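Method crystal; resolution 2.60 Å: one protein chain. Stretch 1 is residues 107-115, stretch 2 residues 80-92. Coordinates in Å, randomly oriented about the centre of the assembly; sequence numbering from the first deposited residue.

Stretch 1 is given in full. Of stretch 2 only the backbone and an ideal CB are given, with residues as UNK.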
# COMPACT_ATOMS: atom_id res chain seq x y z
N ASP A 107 23.62 38.74 -16.44
CA ASP A 107 23.69 38.39 -17.86
C ASP A 107 23.88 36.90 -18.14
O ASP A 107 24.48 36.51 -19.15
CB ASP A 107 24.76 39.23 -18.56
CG ASP A 107 24.37 39.61 -19.99
OD1 ASP A 107 23.16 39.80 -20.28
OD2 ASP A 107 25.28 39.74 -20.83
N LEU A 108 23.37 36.05 -17.24
CA LEU A 108 23.37 34.60 -17.44
C LEU A 108 21.98 34.06 -17.77
O LEU A 108 20.94 34.64 -17.40
CB LEU A 108 23.90 33.89 -16.19
CG LEU A 108 25.33 34.24 -15.85
CD1 LEU A 108 25.65 33.77 -14.43
CD2 LEU A 108 26.31 33.65 -16.86
N VAL A 109 21.98 32.90 -18.41
CA VAL A 109 20.77 32.26 -18.82
C VAL A 109 20.28 31.25 -17.77
O VAL A 109 21.03 30.35 -17.39
CB VAL A 109 20.99 31.54 -20.15
CG1 VAL A 109 19.73 30.81 -20.57
CG2 VAL A 109 21.41 32.55 -21.20
N VAL A 110 19.01 31.35 -17.36
CA VAL A 110 18.48 30.54 -16.28
C VAL A 110 17.24 29.74 -16.69
O VAL A 110 16.26 30.31 -17.18
CB VAL A 110 18.15 31.44 -15.07
CG1 VAL A 110 17.62 30.58 -13.92
CG2 VAL A 110 19.38 32.18 -14.60
N TYR A 111 17.30 28.42 -16.50
CA TYR A 111 16.19 27.53 -16.72
C TYR A 111 15.70 27.11 -15.36
O TYR A 111 16.34 26.31 -14.71
CB TYR A 111 16.59 26.34 -17.63
CG TYR A 111 16.50 26.80 -19.08
CD1 TYR A 111 17.41 27.67 -19.60
CD2 TYR A 111 15.44 26.43 -19.90
CE1 TYR A 111 17.30 28.17 -20.91
CE2 TYR A 111 15.36 26.88 -21.21
CZ TYR A 111 16.29 27.76 -21.70
OH TYR A 111 16.19 28.28 -22.96
N SER A 112 14.55 27.66 -14.95
CA SER A 112 14.05 27.49 -13.59
C SER A 112 12.88 26.52 -13.48
O SER A 112 12.13 26.31 -14.44
CB SER A 112 13.61 28.85 -13.04
OG SER A 112 12.68 28.72 -11.96
N ASN A 113 12.76 25.91 -12.30
CA ASN A 113 11.62 25.08 -11.94
C ASN A 113 10.81 25.63 -10.83
O ASN A 113 9.96 24.95 -10.34
CB ASN A 113 12.07 23.65 -11.60
CG ASN A 113 12.35 22.88 -12.83
OD1 ASN A 113 11.44 22.28 -13.42
ND2 ASN A 113 13.58 22.97 -13.31
N ALA A 114 11.09 26.86 -10.42
CA ALA A 114 10.35 27.46 -9.34
C ALA A 114 9.15 28.18 -9.91
O ALA A 114 9.07 28.36 -11.11
CB ALA A 114 11.24 28.40 -8.57
N LYS A 115 8.21 28.55 -9.05
CA LYS A 115 6.96 29.21 -9.45
C LYS A 115 7.18 30.69 -9.73
O LYS A 115 6.36 31.34 -10.40
CB LYS A 115 5.91 29.23 -8.32
CG LYS A 115 6.08 28.22 -7.20
CD LYS A 115 4.81 28.07 -6.38
CE LYS A 115 5.12 28.04 -4.89
NZ LYS A 115 3.92 27.61 -4.12
N UNK A 80 33.08 29.58 -11.60
CA UNK A 80 32.58 28.77 -12.70
C UNK A 80 31.32 29.32 -13.35
O UNK A 80 31.10 29.15 -14.57
CB UNK A 80 32.31 27.35 -12.20
N UNK A 81 30.52 30.06 -12.58
CA UNK A 81 29.21 30.43 -13.02
C UNK A 81 29.24 31.41 -14.16
O UNK A 81 28.49 31.25 -15.12
CB UNK A 81 28.41 31.01 -11.85
N UNK A 82 30.13 32.40 -14.10
CA UNK A 82 30.21 33.41 -15.18
C UNK A 82 30.48 32.81 -16.57
O UNK A 82 30.19 33.42 -17.57
CB UNK A 82 31.31 34.42 -14.85
N UNK A 83 31.08 31.62 -16.63
CA UNK A 83 31.40 30.96 -17.91
C UNK A 83 30.31 30.01 -18.37
O UNK A 83 30.43 29.44 -19.46
CB UNK A 83 32.72 30.19 -17.79
N UNK A 84 29.31 29.76 -17.53
CA UNK A 84 28.23 28.83 -17.91
C UNK A 84 27.36 29.45 -18.98
O UNK A 84 26.98 30.61 -18.88
CB UNK A 84 27.38 28.45 -16.70
N UNK A 85 27.07 28.65 -20.00
CA UNK A 85 26.18 29.06 -21.09
C UNK A 85 24.70 28.90 -20.75
O UNK A 85 23.85 29.59 -21.33
CB UNK A 85 26.50 28.25 -22.35
N UNK A 86 24.42 28.01 -19.82
CA UNK A 86 23.09 27.89 -19.22
C UNK A 86 23.23 27.41 -17.76
O UNK A 86 24.07 26.55 -17.46
CB UNK A 86 22.22 26.93 -20.03
N UNK A 87 22.42 27.98 -16.87
CA UNK A 87 22.34 27.56 -15.48
C UNK A 87 20.97 26.98 -15.20
O UNK A 87 19.94 27.66 -15.37
CB UNK A 87 22.63 28.73 -14.54
N UNK A 88 20.97 25.72 -14.78
CA UNK A 88 19.75 25.02 -14.43
C UNK A 88 19.45 25.20 -12.95
O UNK A 88 20.34 25.01 -12.12
CB UNK A 88 19.86 23.53 -14.78
N UNK A 89 18.19 25.48 -12.62
CA UNK A 89 17.79 25.68 -11.22
C UNK A 89 16.82 24.63 -10.70
O UNK A 89 15.73 24.48 -11.22
CB UNK A 89 17.16 27.06 -11.06
N UNK A 90 17.24 23.89 -9.69
CA UNK A 90 16.34 23.02 -8.95
C UNK A 90 16.13 23.56 -7.56
O UNK A 90 16.20 22.81 -6.58
CB UNK A 90 16.88 21.59 -8.89
N UNK A 91 15.92 24.86 -7.45
CA UNK A 91 15.73 25.51 -6.15
C UNK A 91 14.25 25.55 -5.78
O UNK A 91 13.37 25.62 -6.66
CB UNK A 91 16.31 26.93 -6.17
N UNK A 92 13.99 25.52 -4.47
CA UNK A 92 12.62 25.72 -3.92
C UNK A 92 12.25 27.19 -3.94
O UNK A 92 13.12 28.05 -3.85
CB UNK A 92 12.52 25.18 -2.49

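Position 80 has phi 100° and psi -28°, a backbone that by itself favours glycine, and stretch 1 is out of reach; it is Gly-80. Its O accepts the backbone N of position 83 at 3.2 Å, opening a short 3-10 turn.

At 81 the CB points sideways, 4.7 Å from Leu-108 CD1, so an apolar side chain of almost any size would suit. Phe-81 is deposited, with chi1 in m, and its ring leads away from stretch 1. The closer contact is made by its backbone, Phe-81 O lying 3.7 Å from Leu-108 CD2.

Position 82 offers only a distant methyl, Leu-108 CD2, 5.4 Å from the ideal CB. Nothing specific is asked for, and Ala-82 adds little beyond its carbonyl. Position 83 points away, so stretch 1 sets no rule, and Glu-83 makes no contact with it.

The CB at 84 is sideways and 5.3 Å from Leu-108 CD2; a small or medium apolar residue would fit. Cys-84 is found, and here too the backbone does the touching, with Cys-84 O 3.7 Å from Leu-108 CD2. The leucine thus packs against the carbonyls of a turn.

At 85 a CB would point away, and phi -81°, psi -24° would admit many residues. The deposited Gly-85 contacts stretch 1 through its O, 3.7 Å from Val-109 CB. A water ties the two stretches together here: its O accepts from Val-109 N at 3.0 Å and donates to Cys-84 O at 2.9 Å.

Position 86 has extended angles, and its CB lies 4.9 Å from Tyr-111 CD1. A branched or longer apolar side chain could reach the ring, and Val-86 does, in rotamer p, with CG2 3.6 Å from Tyr-111 CD1.

From 87 the strands pair in parallel, so the backbone bonds would serve nearly any residue. The N at 87 donates to Val-109 O at 2.8 Å, and the O at 87 accepts from Tyr-111 N at 3.0 Å while also lying 3.4 Å from Val-110 CA. The CB shares a sheet face with Val-110, 4.7 Å from its CG2, which suits a beta-branched apolar residue; Val-87 in rotamer t fills the place.

Position 88 turns to the other face, beside Tyr-111, where large apolar or aromatic groups could pack. Phe-88, chi1 in m, brings CD1 to 3.9 Å from Tyr-111 CB.

At 89 the N donates to Tyr-111 O at 2.9 Å. The CB is 4.0 Å from Ser-112 CA and 4.6 Å from Val-110 CG1, a setting where a small residue fits well, though stretch 1 alone does not exclude a larger one. Ser-89 is deposited; its OG accepts a weak bond from Leu-91 N at 3.5 Å, and its O another from Asn-113 ND2 at 3.4 Å.

At 90 a CB would point away, leaving the choice open; Gly-90 is there. Position 91 points sideways with nothing near its CB, and many residues would do. Leu-91 offers its O, 4.0 Å from Ala-114 CB. Position 92 points away into no contact, which any polar residue tolerates, and it is Asp-92.

Stretch 2, residues 80-92: GFAECGVVFSGLD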
# COMPACT_ATOMS: atom_id res chain seq x y z
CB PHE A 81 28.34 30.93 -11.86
CG PHE A 81 27.79 29.81 -11.01
CD1 PHE A 81 26.93 28.87 -11.55
CD2 PHE A 81 28.14 29.69 -9.69
CE1 PHE A 81 26.43 27.84 -10.78
CE2 PHE A 81 27.61 28.67 -8.90
CZ PHE A 81 26.78 27.72 -9.46
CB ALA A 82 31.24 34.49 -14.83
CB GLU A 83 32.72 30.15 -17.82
CG GLU A 83 33.97 30.98 -17.57
CD GLU A 83 34.21 31.21 -16.09
OE1 GLU A 83 34.49 30.18 -15.36
OE2 GLU A 83 34.13 32.41 -15.70
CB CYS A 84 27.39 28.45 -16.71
SG CYS A 84 28.27 27.40 -15.55
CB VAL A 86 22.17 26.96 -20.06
CG1 VAL A 86 22.87 25.68 -20.40
CG2 VAL A 86 20.90 26.64 -19.32
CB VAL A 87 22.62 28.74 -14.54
CG1 VAL A 87 22.59 28.29 -13.09
CG2 VAL A 87 23.99 29.33 -14.83
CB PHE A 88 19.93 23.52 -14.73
CG PHE A 88 20.05 23.24 -16.18
CD1 PHE A 88 18.94 23.31 -16.98
CD2 PHE A 88 21.26 22.94 -16.74
CE1 PHE A 88 19.03 23.03 -18.32
CE2 PHE A 88 21.36 22.68 -18.09
CZ PHE A 88 20.24 22.74 -18.88
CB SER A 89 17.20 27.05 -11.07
OG SER A 89 16.89 27.30 -9.72
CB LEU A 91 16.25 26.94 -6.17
CG LEU A 91 17.76 27.11 -6.37
CD1 LEU A 91 18.10 28.57 -6.63
CD2 LEU A 91 18.58 26.61 -5.18
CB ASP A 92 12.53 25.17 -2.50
CG ASP A 92 12.62 23.66 -2.47
OD1 ASP A 92 11.68 23.02 -2.99
OD2 ASP A 92 13.64 23.12 -1.97
O HOH W 1 24.65 32.19 -19.54
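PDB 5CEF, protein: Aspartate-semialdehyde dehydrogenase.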